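Local coordinates for thymine dioxygenase (PDB 5C3Q), which probably acts as an iron- and 2-oxoglutarate-dependent dioxygenase that oxidises the methyl group of thymine, as fungal thymine-7-hydroxylases do, at residues Asp19-Leu24 against Leu50-Ile55; Glu61-Thr66 against Lys148-Asn153; Glu98-Leu103 against Lys111-Ala116. All coordinates share one frame; numbering follows the deposited sequence.

Contact 2 is buried, contact 1 partly buried, and contact 3 lies at the surface, with its centre about 47 Å from that of contact 1 and about 38 Å from that of contact 2. Contact 1 joins a strand end and a helix start by polar bonds beside a buried phenylalanine. Contact 2 sets two helices against each other through small apolar groups and a histidine-threonine bond. Contact 3 is a loop folded onto its own following helix, without a hydrogen bond between them. Helix 147-173 ties the first two together: its earliest turns form half of contact 2, and residues further along it pack on Phe20 of contact 1.

Contact 1: residues Asp19-Leu24 against Leu50-Ile55; sequences DFSKFL and LKNIPI. With EDO (1,2-ethanediol), chain L.
Backbone bonding sets the register: Asp19 and Lys51 form a parallel beta bridge, and Phe20 N donates a hydrogen bond to Lys51 O at 2.9 Å, nearly along the C=O axis. Polar side chains gather beside it. With CG anti to its backbone N (chi1 179°), Asp19 turns its carboxylate towards Ser21, whose OG donates to Asp19 OD1 at 2.6 Å from above the carboxylate plane and whose N adds a weak capping bond. The other oxygen, Asp19 OD2, takes a weak bond from Asn52 ND2 (3.1 Å), the amide being turned 69° from the carboxylate. An alanine at Asp19 would lose all three bonds and would probably loosen the helix start and the hold on Asn52. Apolar contacts centre on the buried Phe20: Leu50 CD1 reaches its CD1 obliquely at 3.9 Å, Ile53 CG2 touches its CB, and Pro54 CD stands at the ring edge. Leu24 CD1 meets Pro54 CG at 3.5 Å, crossing at about a right angle. Leu161 and Ile38 add to the packing round Phe20. Strands 13-19 and 47-51, parallel neighbours linked through helix 28-44, make a beta-alpha-beta crossover, and this contact lies at their C-terminal ends.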
ATOM      1  N   ASP A  19     -12.732   2.345  14.418  1.00 24.12           N
ATOM      2  CA  ASP A  19     -13.899   1.626  13.931  1.00 25.13           C
ATOM      3  C   ASP A  19     -14.539   2.457  12.824  1.00 24.66           C
ATOM      4  O   ASP A  19     -15.229   3.436  13.097  1.00 25.00           O
ATOM      5  CB  ASP A  19     -14.890   1.393  15.078  1.00 26.68           C
ATOM      6  CG  ASP A  19     -16.142   0.663  14.639  1.00 27.95           C
ATOM      7  OD1 ASP A  19     -16.470   0.674  13.433  1.00 28.31           O
ATOM      8  OD2 ASP A  19     -16.811   0.076  15.511  1.00 29.99           O
ATOM      9  N   PHE A  20     -14.317   2.057  11.576  1.00 23.94           N
ATOM     10  CA  PHE A  20     -14.740   2.871  10.437  1.00 23.76           C
ATOM     11  C   PHE A  20     -16.260   2.979  10.304  1.00 24.18           C
ATOM     12  O   PHE A  20     -16.768   3.972   9.780  1.00 24.00           O
ATOM     13  CB  PHE A  20     -14.128   2.343   9.136  1.00 23.43           C
ATOM     14  CG  PHE A  20     -14.159   3.338   8.010  1.00 23.25           C
ATOM     15  CD1 PHE A  20     -13.460   4.530   8.108  1.00 23.08           C
ATOM     16  CD2 PHE A  20     -14.880   3.082   6.855  1.00 23.48           C
ATOM     17  CE1 PHE A  20     -13.480   5.455   7.073  1.00 22.99           C
ATOM     18  CE2 PHE A  20     -14.906   4.002   5.820  1.00 23.49           C
ATOM     19  CZ  PHE A  20     -14.204   5.186   5.927  1.00 22.96           C
ATOM     20  N   SER A  21     -16.985   1.970  10.789  1.00 25.01           N
ATOM     21  CA  SER A  21     -18.444   1.983  10.736  1.00 26.01           C
ATOM     22  C   SER A  21     -19.018   3.187  11.494  1.00 26.76           C
ATOM     23  O   SER A  21     -20.101   3.670  11.172  1.00 27.00           O
ATOM     24  CB  SER A  21     -19.026   0.673  11.287  1.00 26.58           C
ATOM     25  OG  SER A  21     -18.959   0.622  12.701  1.00 27.15           O
ATOM     26  N   LYS A  22     -18.283   3.673  12.490  1.00 27.21           N
ATOM     27  CA  LYS A  22     -18.703   4.853  13.247  1.00 28.26           C
ATOM     28  C   LYS A  22     -18.608   6.157  12.434  1.00 28.16           C
ATOM     29  O   LYS A  22     -19.356   7.098  12.698  1.00 28.77           O
ATOM     30  CB  LYS A  22     -17.925   4.942  14.563  1.00 28.78           C
ATOM     31  CG  LYS A  22     -18.250   3.775  15.491  1.00 29.94           C
ATOM     32  CD  LYS A  22     -17.532   3.849  16.830  1.00 30.70           C
ATOM     33  CE  LYS A  22     -18.124   2.835  17.804  1.00 31.93           C
ATOM     34  NZ  LYS A  22     -17.477   2.872  19.144  1.00 32.85           N
ATOM     35  N   PHE A  23     -17.711   6.215  11.448  1.00 27.59           N
ATOM     36  CA  PHE A  23     -17.705   7.341  10.502  1.00 27.67           C
ATOM     37  C   PHE A  23     -18.865   7.221   9.510  1.00 28.77           C
ATOM     38  O   PHE A  23     -19.522   8.210   9.192  1.00 28.36           O
ATOM     39  CB  PHE A  23     -16.383   7.448   9.734  1.00 26.82           C
ATOM     40  CG  PHE A  23     -16.407   8.489   8.644  1.00 26.73           C
ATOM     41  CD1 PHE A  23     -16.394   9.841   8.959  1.00 26.89           C
ATOM     42  CD2 PHE A  23     -16.481   8.120   7.305  1.00 26.90           C
ATOM     43  CE1 PHE A  23     -16.438  10.806   7.963  1.00 27.26           C
ATOM     44  CE2 PHE A  23     -16.518   9.078   6.302  1.00 26.94           C
ATOM     45  CZ  PHE A  23     -16.498  10.425   6.630  1.00 27.04           C
ATOM     46  N   LEU A  24     -19.113   6.008   9.025  1.00 29.90           N
ATOM     47  CA  LEU A  24     -20.138   5.786   8.008  1.00 31.38           C
ATOM     48  C   LEU A  24     -21.569   5.811   8.554  1.00 33.30           C
ATOM     49  O   LEU A  24     -22.466   6.322   7.887  1.00 33.36           O
ATOM     50  CB  LEU A  24     -19.886   4.465   7.275  1.00 31.25           C
ATOM     51  CG  LEU A  24     -18.611   4.388   6.431  1.00 30.82           C
ATOM     52  CD1 LEU A  24     -18.495   3.009   5.803  1.00 30.88           C
ATOM     53  CD2 LEU A  24     -18.579   5.463   5.350  1.00 30.36           C
ATOM     54  N   LEU A  50      -7.967   0.333  10.439  1.00 20.55           N
ATOM     55  CA  LEU A  50      -9.419   0.423  10.416  1.00 21.11           C
ATOM     56  C   LEU A  50     -10.035  -0.944  10.634  1.00 22.24           C
ATOM     57  O   LEU A  50      -9.598  -1.925  10.038  1.00 22.49           O
ATOM     58  CB  LEU A  50      -9.910   0.983   9.083  1.00 20.67           C
ATOM     59  CG  LEU A  50      -9.523   2.422   8.752  1.00 20.28           C
ATOM     60  CD1 LEU A  50     -10.088   2.791   7.392  1.00 20.32           C
ATOM     61  CD2 LEU A  50     -10.013   3.389   9.824  1.00 20.59           C
ATOM     62  N   LYS A  51     -11.054  -0.993  11.488  1.00 23.49           N
ATOM     63  CA  LYS A  51     -11.885  -2.182  11.666  1.00 24.82           C
ATOM     64  C   LYS A  51     -13.312  -1.861  11.226  1.00 25.46           C
ATOM     65  O   LYS A  51     -13.669  -0.691  11.057  1.00 24.53           O
ATOM     66  CB  LYS A  51     -11.858  -2.668  13.125  1.00 25.88           C
ATOM     67  CG  LYS A  51     -12.346  -1.658  14.157  1.00 26.29           C
ATOM     68  CD  LYS A  51     -12.031  -2.097  15.582  1.00 27.28           C
ATOM     69  CE  LYS A  51     -13.028  -3.113  16.111  1.00 28.56           C
ATOM     70  NZ  LYS A  51     -12.628  -3.596  17.465  1.00 29.43           N
ATOM     71  N   ASN A  52     -14.113  -2.906  11.033  1.00 26.60           N
ATOM     72  CA  ASN A  52     -15.504  -2.775  10.587  1.00 27.74           C
ATOM     73  C   ASN A  52     -15.652  -1.903   9.349  1.00 28.37           C
ATOM     74  O   ASN A  52     -16.467  -0.976   9.312  1.00 28.87           O
ATOM     75  CB  ASN A  52     -16.388  -2.263  11.726  1.00 28.55           C
ATOM     76  CG  ASN A  52     -16.387  -3.195  12.921  1.00 29.26           C
ATOM     77  OD1 ASN A  52     -16.159  -4.394  12.781  1.00 30.02           O
ATOM     78  ND2 ASN A  52     -16.627  -2.650  14.101  1.00 29.77           N
ATOM     79  N   ILE A  53     -14.840  -2.203   8.341  1.00 28.44           N
ATOM     80  CA  ILE A  53     -14.949  -1.553   7.039  1.00 29.03           C
ATOM     81  C   ILE A  53     -16.055  -2.248   6.238  1.00 29.60           C
ATOM     82  O   ILE A  53     -16.443  -3.368   6.568  1.00 30.00           O
ATOM     83  CB  ILE A  53     -13.606  -1.567   6.260  1.00 28.42           C
ATOM     84  CG1 ILE A  53     -13.025  -2.984   6.157  1.00 28.82           C
ATOM     85  CG2 ILE A  53     -12.600  -0.640   6.931  1.00 28.35           C
ATOM     86  CD1 ILE A  53     -12.022  -3.160   5.037  1.00 28.18           C
ATOM     87  N   PRO A  54     -16.569  -1.594   5.182  1.00 30.11           N
ATOM     88  CA  PRO A  54     -17.664  -2.201   4.415  1.00 31.68           C
ATOM     89  C   PRO A  54     -17.311  -3.492   3.653  1.00 32.45           C
ATOM     90  O   PRO A  54     -18.215  -4.243   3.280  1.00 33.61           O
ATOM     91  CB  PRO A  54     -18.067  -1.094   3.426  1.00 31.60           C
ATOM     92  CG  PRO A  54     -17.487   0.162   3.977  1.00 31.05           C
ATOM     93  CD  PRO A  54     -16.232  -0.253   4.677  1.00 30.35           C
ATOM     94  N   ILE A  55     -16.026  -3.752   3.421  1.00 32.50           N
ATOM     95  CA  ILE A  55     -15.605  -4.990   2.751  1.00 33.02           C
ATOM     96  C   ILE A  55     -15.738  -6.162   3.724  1.00 34.16           C
ATOM     97  O   ILE A  55     -15.129  -6.152   4.791  1.00 33.60           O
ATOM     98  CB  ILE A  55     -14.151  -4.895   2.230  1.00 32.62           C
ATOM     99  CG1 ILE A  55     -14.053  -3.816   1.146  1.00 32.12           C
ATOM    100  CG2 ILE A  55     -13.688  -6.236   1.668  1.00 32.81           C
ATOM    101  CD1 ILE A  55     -12.639  -3.390   0.811  1.00 31.57           C
TER
HETATM  102  C1  EDO L 408     -11.789  -7.923   6.600  1.00 58.28           C
HETATM  103  O1  EDO L 408     -10.965  -6.834   6.171  1.00 59.17           O
HETATM  104  C2  EDO L 408     -12.996  -7.365   7.327  1.00 58.55           C
HETATM  105  O2  EDO L 408     -13.554  -6.296   6.559  1.00 59.22           O

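Contact 2: residues Glu61-Thr66 against Lys148-Asn153; sequences EHVFNT and KSTMNN
The His62 imidazole has the hydroxyl of Thr66 on one face, with Thr66 OG1 3.6 Å above the ring plane and over its centre. At the ring edge stands Thr150: His62 NE2 donates to Thr150 OG1 at 3.2 Å, a bent bond (137°) with the acceptor tilted 25° out of the ring plane. His62 reaches this position with CG anti to its backbone N, which swings the ring across to the other helix. Thr150 OG1 is also hydrogen-bonded to Gly146 O one turn earlier, so the hydroxyl is gripped from two directions. In the same way Thr66 OG1 turns back on its own helix and donates to His62 O at 2.7 Å, a carbonyl that also accepts from Thr66 N. The axes of segments 61-66 and 148-153 come within 10.1 Å and their directions are 130° apart; the parent helices 57-71 and 147-173 flank the large sheet of the double-stranded beta-helix fold. Val63 also faces the sheet, packing on Ile291 of strand 284-295, the strand that carries the 2-oxoglutarate-binding residues Arg288 and Ser290. Between the helices, Thr150 CG2 slides past Val63 CG2 at 3.7 Å and meets Thr66 tip to tip. Met151, its chain bent at chi2, brings CE to 3.6 Å from Val63 O; the same methyl touches Thr66 CB and Val63 CG1 at 4.0 Å each. Phe154 also packs on Val63, Phe147 on Thr66, and Trp137 on Met151.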
ATOM      1  N   GLU A  61     -11.346 -13.108   2.610  1.00 35.42           N
ATOM      2  CA  GLU A  61     -10.769 -14.450   2.706  1.00 36.13           C
ATOM      3  C   GLU A  61     -10.744 -15.141   1.333  1.00 35.05           C
ATOM      4  O   GLU A  61      -9.743 -15.744   0.951  1.00 33.84           O
ATOM      5  CB  GLU A  61     -11.566 -15.287   3.707  1.00 38.64           C
ATOM      6  CG  GLU A  61     -10.830 -16.499   4.249  1.00 40.93           C
ATOM      7  CD  GLU A  61     -11.647 -17.264   5.275  1.00 43.76           C
ATOM      8  OE1 GLU A  61     -12.411 -16.630   6.042  1.00 45.79           O
ATOM      9  OE2 GLU A  61     -11.522 -18.506   5.320  1.00 45.94           O
ATOM     10  N   HIS A  62     -11.850 -15.030   0.603  1.00 34.42           N
ATOM     11  CA  HIS A  62     -11.954 -15.550  -0.761  1.00 34.19           C
ATOM     12  C   HIS A  62     -10.932 -14.893  -1.700  1.00 32.54           C
ATOM     13  O   HIS A  62     -10.277 -15.578  -2.487  1.00 32.48           O
ATOM     14  CB  HIS A  62     -13.379 -15.346  -1.291  1.00 35.20           C
ATOM     15  CG  HIS A  62     -13.553 -15.723  -2.731  1.00 36.68           C
ATOM     16  ND1 HIS A  62     -13.448 -17.023  -3.178  1.00 37.96           N
ATOM     17  CD2 HIS A  62     -13.839 -14.972  -3.821  1.00 36.67           C
ATOM     18  CE1 HIS A  62     -13.657 -17.054  -4.483  1.00 38.25           C
ATOM     19  NE2 HIS A  62     -13.896 -15.822  -4.897  1.00 37.71           N
ATOM     20  N   VAL A  63     -10.792 -13.573  -1.604  1.00 30.54           N
ATOM     21  CA  VAL A  63      -9.828 -12.835  -2.427  1.00 29.58           C
ATOM     22  C   VAL A  63      -8.400 -13.329  -2.165  1.00 29.44           C
ATOM     23  O   VAL A  63      -7.636 -13.553  -3.112  1.00 28.95           O
ATOM     24  CB  VAL A  63      -9.945 -11.307  -2.208  1.00 28.49           C
ATOM     25  CG1 VAL A  63      -8.764 -10.559  -2.815  1.00 27.85           C
ATOM     26  CG2 VAL A  63     -11.250 -10.791  -2.800  1.00 28.41           C
ATOM     27  N   PHE A  64      -8.053 -13.514  -0.892  1.00 29.29           N
ATOM     28  CA  PHE A  64      -6.742 -14.071  -0.521  1.00 29.50           C
ATOM     29  C   PHE A  64      -6.535 -15.488  -1.057  1.00 30.71           C
ATOM     30  O   PHE A  64      -5.460 -15.809  -1.559  1.00 31.28           O
ATOM     31  CB  PHE A  64      -6.540 -14.057   1.001  1.00 29.24           C
ATOM     32  CG  PHE A  64      -5.905 -12.797   1.515  1.00 28.36           C
ATOM     33  CD1 PHE A  64      -6.658 -11.646   1.701  1.00 27.90           C
ATOM     34  CD2 PHE A  64      -4.550 -12.760   1.813  1.00 28.30           C
ATOM     35  CE1 PHE A  64      -6.075 -10.484   2.169  1.00 27.19           C
ATOM     36  CE2 PHE A  64      -3.959 -11.597   2.283  1.00 27.74           C
ATOM     37  CZ  PHE A  64      -4.724 -10.461   2.462  1.00 27.35           C
ATOM     38  N   ASN A  65      -7.557 -16.333  -0.944  1.00 31.87           N
ATOM     39  CA  ASN A  65      -7.502 -17.686  -1.512  1.00 32.50           C
ATOM     40  C   ASN A  65      -7.307 -17.654  -3.031  1.00 32.00           C
ATOM     41  O   ASN A  65      -6.546 -18.448  -3.587  1.00 31.68           O
ATOM     42  CB  ASN A  65      -8.777 -18.470  -1.183  1.00 34.26           C
ATOM     43  CG  ASN A  65      -8.872 -18.868   0.284  1.00 35.19           C
ATOM     44  OD1 ASN A  65      -7.865 -19.152   0.935  1.00 35.53           O
ATOM     45  ND2 ASN A  65     -10.097 -18.921   0.803  1.00 35.98           N
ATOM     46  N   THR A  66      -7.996 -16.728  -3.693  1.00 31.18           N
ATOM     47  CA  THR A  66      -7.879 -16.551  -5.136  1.00 31.14           C
ATOM     48  C   THR A  66      -6.476 -16.075  -5.522  1.00 30.65           C
ATOM     49  O   THR A  66      -5.909 -16.538  -6.516  1.00 30.56           O
ATOM     50  CB  THR A  66      -8.944 -15.562  -5.656  1.00 31.21           C
ATOM     51  OG1 THR A  66     -10.235 -15.965  -5.183  1.00 31.26           O
ATOM     52  CG2 THR A  66      -8.966 -15.526  -7.175  1.00 31.44           C
ATOM     53  N   LYS A 148     -10.557 -13.204 -12.492  1.00 32.62           N
ATOM     54  CA  LYS A 148     -10.790 -11.836 -12.956  1.00 33.01           C
ATOM     55  C   LYS A 148     -11.973 -11.185 -12.245  1.00 32.77           C
ATOM     56  O   LYS A 148     -11.864 -10.055 -11.766  1.00 31.50           O
ATOM     57  CB  LYS A 148     -11.025 -11.790 -14.468  1.00 34.34           C
ATOM     58  CG  LYS A 148     -11.292 -10.384 -14.999  1.00 34.57           C
ATOM     59  CD  LYS A 148     -11.954 -10.389 -16.367  1.00 36.03           C
ATOM     60  CE  LYS A 148     -10.933 -10.430 -17.484  1.00 36.52           C
ATOM     61  NZ  LYS A 148     -11.589 -10.607 -18.809  1.00 38.15           N
ATOM     62  N   SER A 149     -13.096 -11.894 -12.192  1.00 33.42           N
ATOM     63  CA  SER A 149     -14.324 -11.356 -11.604  1.00 33.88           C
ATOM     64  C   SER A 149     -14.153 -11.042 -10.117  1.00 32.58           C
ATOM     65  O   SER A 149     -14.683 -10.051  -9.622  1.00 32.11           O
ATOM     66  CB  SER A 149     -15.488 -12.329 -11.802  1.00 35.16           C
ATOM     67  OG  SER A 149     -15.171 -13.610 -11.278  1.00 36.44           O
ATOM     68  N   THR A 150     -13.415 -11.896  -9.417  1.00 32.20           N
ATOM     69  CA  THR A 150     -13.093 -11.680  -8.010  1.00 31.35           C
ATOM     70  C   THR A 150     -12.264 -10.408  -7.818  1.00 30.07           C
ATOM     71  O   THR A 150     -12.599  -9.562  -6.986  1.00 29.37           O
ATOM     72  CB  THR A 150     -12.323 -12.888  -7.435  1.00 31.70           C
ATOM     73  OG1 THR A 150     -13.171 -14.044  -7.453  1.00 32.60           O
ATOM     74  CG2 THR A 150     -11.860 -12.627  -6.004  1.00 31.44           C
ATOM     75  N   MET A 151     -11.188 -10.280  -8.592  1.00 29.24           N
ATOM     76  CA  MET A 151     -10.254  -9.164  -8.443  1.00 28.49           C
ATOM     77  C   MET A 151     -10.840  -7.829  -8.896  1.00 28.28           C
ATOM     78  O   MET A 151     -10.560  -6.801  -8.289  1.00 27.90           O
ATOM     79  CB  MET A 151      -8.947  -9.450  -9.190  1.00 28.32           C
ATOM     80  CG  MET A 151      -8.148 -10.597  -8.593  1.00 28.43           C
ATOM     81  SD  MET A 151      -7.766 -10.308  -6.856  1.00 28.13           S
ATOM     82  CE  MET A 151      -7.375 -11.961  -6.299  1.00 28.35           C
ATOM     83  N   ASN A 152     -11.647  -7.842  -9.955  1.00 29.06           N
ATOM     84  CA  ASN A 152     -12.346  -6.625 -10.388  1.00 29.41           C
ATOM     85  C   ASN A 152     -13.372  -6.158  -9.357  1.00 29.12           C
ATOM     86  O   ASN A 152     -13.502  -4.960  -9.102  1.00 28.74           O
ATOM     87  CB  ASN A 152     -13.020  -6.833 -11.748  1.00 30.30           C
ATOM     88  CG  ASN A 152     -12.044  -6.727 -12.902  1.00 30.85           C
ATOM     89  OD1 ASN A 152     -10.967  -6.146 -12.771  1.00 30.12           O
ATOM     90  ND2 ASN A 152     -12.421  -7.283 -14.045  1.00 32.01           N
ATOM     91  N   ASN A 153     -14.095  -7.111  -8.774  1.00 29.55           N
ATOM     92  CA  ASN A 153     -15.024  -6.829  -7.677  1.00 29.62           C
ATOM     93  C   ASN A 153     -14.274  -6.210  -6.503  1.00 28.07           C
ATOM     94  O   ASN A 153     -14.665  -5.162  -5.991  1.00 27.74           O
ATOM     95  CB  ASN A 153     -15.725  -8.122  -7.241  1.00 31.42           C
ATOM     96  CG  ASN A 153     -16.840  -7.888  -6.236  1.00 32.76           C
ATOM     97  OD1 ASN A 153     -17.082  -6.768  -5.791  1.00 34.44           O
ATOM     98  ND2 ASN A 153     -17.531  -8.957  -5.875  1.00 34.26           N
TER

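Contact 3: residues Glu98-Leu103 against Lys111-Ala116; sequences EKVTQL and KIRSAA
Ile112 is the hub of this contact, and its CG2 methyl does most of the touching. That methyl presses on the backbone of the loop, 3.3 Å from Glu98 O, and meets Val100 CG2 at 4.0 Å. Its other branch passes across the carboxylate arm: Ile112 CG1 lies 3.8 Å from Glu98 OE1, the two side chains crossing at about a right angle. Val100 CG2 also touches Arg113 CG at 4.2 Å, so this one methyl bridges two successive helix residues. No hydrogen bond joins the segments; they meet by van der Waals contact.

Torsions explain the placement. Ile112 CG2 is anti to its backbone N, which points it at the loop, while Glu98 holds CG anti to its carbonyl carbon (chi1 -66°) and then extends over the isoleucine. Arg113 runs straight from CG to NE and carries its guanidinium past Val100. One layer further out, Ser114 OG is hydrogen-bonded to Glu110 O in the last turn of the helix, and Ala115 N makes a weak bond to Ile112 O as the chain leaves it. In the loop, Thr101 OG1 donates to Gln102 OE1 at 2.6 Å, in the amide plane and on a lone pair, and Thr101 O is hydrogen-bonded to Thr104 OG1 just ahead of the helix. The whole unit is a surface excursion between strands 91-93 and 121-125, antiparallel neighbours at one end of the large sheet: the loop leaves the first, helix 106-114 packs back on that loop, and Ala116 touches Asn207 and Gln210 on the way to the second.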
ATOM      1  N   GLU A  98      20.880  -8.662  -9.987  1.00 50.15           N
ATOM      2  CA  GLU A  98      21.661  -7.941 -10.987  1.00 50.31           C
ATOM      3  C   GLU A  98      22.889  -8.769 -11.337  1.00 49.41           C
ATOM      4  O   GLU A  98      23.463  -9.430 -10.472  1.00 47.76           O
ATOM      5  CB  GLU A  98      22.111  -6.581 -10.460  1.00 52.06           C
ATOM      6  CG  GLU A  98      20.985  -5.595 -10.198  1.00 53.35           C
ATOM      7  CD  GLU A  98      21.501  -4.196  -9.909  1.00 55.02           C
ATOM      8  OE1 GLU A  98      22.555  -4.071  -9.249  1.00 56.53           O
ATOM      9  OE2 GLU A  98      20.855  -3.220 -10.346  1.00 56.65           O
ATOM     10  N   LYS A  99      23.289  -8.728 -12.602  1.00 48.75           N
ATOM     11  CA  LYS A  99      24.449  -9.478 -13.065  1.00 49.54           C
ATOM     12  C   LYS A  99      25.641  -8.556 -13.255  1.00 49.18           C
ATOM     13  O   LYS A  99      25.480  -7.379 -13.578  1.00 47.60           O
ATOM     14  CB  LYS A  99      24.132 -10.195 -14.383  1.00 50.34           C
ATOM     15  CG  LYS A  99      22.930 -11.128 -14.317  1.00 50.58           C
ATOM     16  CD  LYS A  99      23.160 -12.289 -13.355  1.00 51.42           C
ATOM     17  CE  LYS A  99      21.853 -12.851 -12.818  1.00 50.86           C
ATOM     18  NZ  LYS A  99      22.074 -13.661 -11.588  1.00 50.59           N
ATOM     19  N   VAL A 100      26.837  -9.094 -13.038  1.00 49.41           N
ATOM     20  CA  VAL A 100      28.063  -8.399 -13.393  1.00 50.45           C
ATOM     21  C   VAL A 100      28.266  -8.594 -14.892  1.00 52.44           C
ATOM     22  O   VAL A 100      28.002  -9.672 -15.421  1.00 52.05           O
ATOM     23  CB  VAL A 100      29.280  -8.941 -12.613  1.00 50.86           C
ATOM     24  CG1 VAL A 100      30.567  -8.259 -13.060  1.00 51.55           C
ATOM     25  CG2 VAL A 100      29.075  -8.756 -11.116  1.00 49.81           C
ATOM     26  N   THR A 101      28.726  -7.545 -15.566  1.00 54.30           N
ATOM     27  CA  THR A 101      28.978  -7.586 -17.005  1.00 56.51           C
ATOM     28  C   THR A 101      30.175  -6.706 -17.357  1.00 58.01           C
ATOM     29  O   THR A 101      30.703  -5.986 -16.507  1.00 56.47           O
ATOM     30  CB  THR A 101      27.732  -7.159 -17.824  1.00 57.05           C
ATOM     31  OG1 THR A 101      28.051  -7.130 -19.220  1.00 59.97           O
ATOM     32  CG2 THR A 101      27.215  -5.789 -17.401  1.00 56.54           C
ATOM     33  N   GLN A 102      30.608  -6.794 -18.611  1.00 60.48           N
ATOM     34  CA  GLN A 102      31.668  -5.927 -19.146  1.00 63.19           C
ATOM     35  C   GLN A 102      31.444  -4.441 -18.831  1.00 63.89           C
ATOM     36  O   GLN A 102      32.402  -3.705 -18.592  1.00 64.27           O
ATOM     37  CB  GLN A 102      31.845  -6.125 -20.666  1.00 64.41           C
ATOM     38  CG  GLN A 102      30.573  -6.428 -21.455  1.00 64.59           C
ATOM     39  CD  GLN A 102      30.316  -7.920 -21.610  1.00 65.25           C
ATOM     40  OE1 GLN A 102      29.426  -8.480 -20.967  1.00 64.76           O
ATOM     41  NE2 GLN A 102      31.109  -8.574 -22.454  1.00 66.59           N
ATOM     42  N   LEU A 103      30.182  -4.013 -18.822  1.00 64.95           N
ATOM     43  CA  LEU A 103      29.832  -2.602 -18.620  1.00 66.27           C
ATOM     44  C   LEU A 103      29.873  -2.103 -17.168  1.00 66.42           C
ATOM     45  O   LEU A 103      29.932  -0.894 -16.946  1.00 67.05           O
ATOM     46  CB  LEU A 103      28.439  -2.321 -19.203  1.00 65.87           C
ATOM     47  CG  LEU A 103      28.220  -2.666 -20.681  1.00 66.79           C
ATOM     48  CD1 LEU A 103      26.800  -2.311 -21.097  1.00 66.16           C
ATOM     49  CD2 LEU A 103      29.225  -1.958 -21.577  1.00 67.76           C
ATOM     50  N   LYS A 111      29.380  -5.128  -4.364  1.00 56.01           N
ATOM     51  CA  LYS A 111      28.002  -4.919  -3.913  1.00 55.00           C
ATOM     52  C   LYS A 111      26.990  -5.770  -4.683  1.00 52.44           C
ATOM     53  O   LYS A 111      26.073  -6.332  -4.086  1.00 51.38           O
ATOM     54  CB  LYS A 111      27.603  -3.444  -4.040  1.00 55.96           C
ATOM     55  CG  LYS A 111      28.338  -2.495  -3.103  1.00 57.88           C
ATOM     56  CD  LYS A 111      27.405  -1.396  -2.602  1.00 58.20           C
ATOM     57  CE  LYS A 111      28.159  -0.225  -1.992  1.00 59.14           C
ATOM     58  NZ  LYS A 111      28.635   0.738  -3.026  1.00 59.56           N
ATOM     59  N   ILE A 112      27.154  -5.845  -6.003  1.00 50.32           N
ATOM     60  CA  ILE A 112      26.247  -6.615  -6.861  1.00 48.62           C
ATOM     61  C   ILE A 112      26.290  -8.100  -6.508  1.00 47.32           C
ATOM     62  O   ILE A 112      25.248  -8.735  -6.374  1.00 46.64           O
ATOM     63  CB  ILE A 112      26.570  -6.419  -8.363  1.00 48.70           C
ATOM     64  CG1 ILE A 112      26.211  -4.994  -8.799  1.00 48.09           C
ATOM     65  CG2 ILE A 112      25.806  -7.419  -9.225  1.00 49.11           C
ATOM     66  CD1 ILE A 112      26.882  -4.549 -10.078  1.00 48.62           C
ATOM     67  N   ARG A 113      27.497  -8.640  -6.354  1.00 47.19           N
ATOM     68  CA  ARG A 113      27.678 -10.051  -5.999  1.00 46.96           C
ATOM     69  C   ARG A 113      27.073 -10.397  -4.637  1.00 45.97           C
ATOM     70  O   ARG A 113      26.515 -11.480  -4.456  1.00 44.65           O
ATOM     71  CB  ARG A 113      29.164 -10.427  -6.024  1.00 47.24           C
ATOM     72  CG  ARG A 113      29.718 -10.599  -7.427  1.00 47.59           C
ATOM     73  CD  ARG A 113      31.232 -10.733  -7.434  1.00 48.32           C
ATOM     74  NE  ARG A 113      31.730 -11.126  -8.754  1.00 48.81           N
ATOM     75  CZ  ARG A 113      32.990 -10.996  -9.173  1.00 49.57           C
ATOM     76  NH1 ARG A 113      33.320 -11.397 -10.398  1.00 50.04           N
ATOM     77  NH2 ARG A 113      33.922 -10.467  -8.387  1.00 49.77           N
ATOM     78  N   SER A 114      27.178  -9.471  -3.689  1.00 46.19           N
ATOM     79  CA  SER A 114      26.680  -9.689  -2.331  1.00 46.40           C
ATOM     80  C   SER A 114      25.225  -9.247  -2.145  1.00 45.43           C
ATOM     81  O   SER A 114      24.647  -9.467  -1.080  1.00 45.51           O
ATOM     82  CB  SER A 114      27.577  -8.962  -1.326  1.00 47.12           C
ATOM     83  OG  SER A 114      27.660  -7.579  -1.630  1.00 47.33           O
ATOM     84  N   ALA A 115      24.633  -8.635  -3.170  1.00 44.78           N
ATOM     85  CA  ALA A 115      23.264  -8.116  -3.071  1.00 44.06           C
ATOM     86  C   ALA A 115      22.242  -9.243  -2.936  1.00 43.57           C
ATOM     87  O   ALA A 115      22.360 -10.285  -3.587  1.00 45.01           O
ATOM     88  CB  ALA A 115      22.929  -7.245  -4.276  1.00 43.86           C
ATOM     89  N   ALA A 116      21.243  -9.020  -2.083  1.00 41.66           N
ATOM     90  CA  ALA A 116      20.205 -10.004  -1.811  1.00 40.74           C
ATOM     91  C   ALA A 116      18.842  -9.426  -2.194  1.00 39.21           C
ATOM     92  O   ALA A 116      18.332  -8.550  -1.501  1.00 38.25           O
ATOM     93  CB  ALA A 116      20.225 -10.382  -0.340  1.00 41.32           C
TER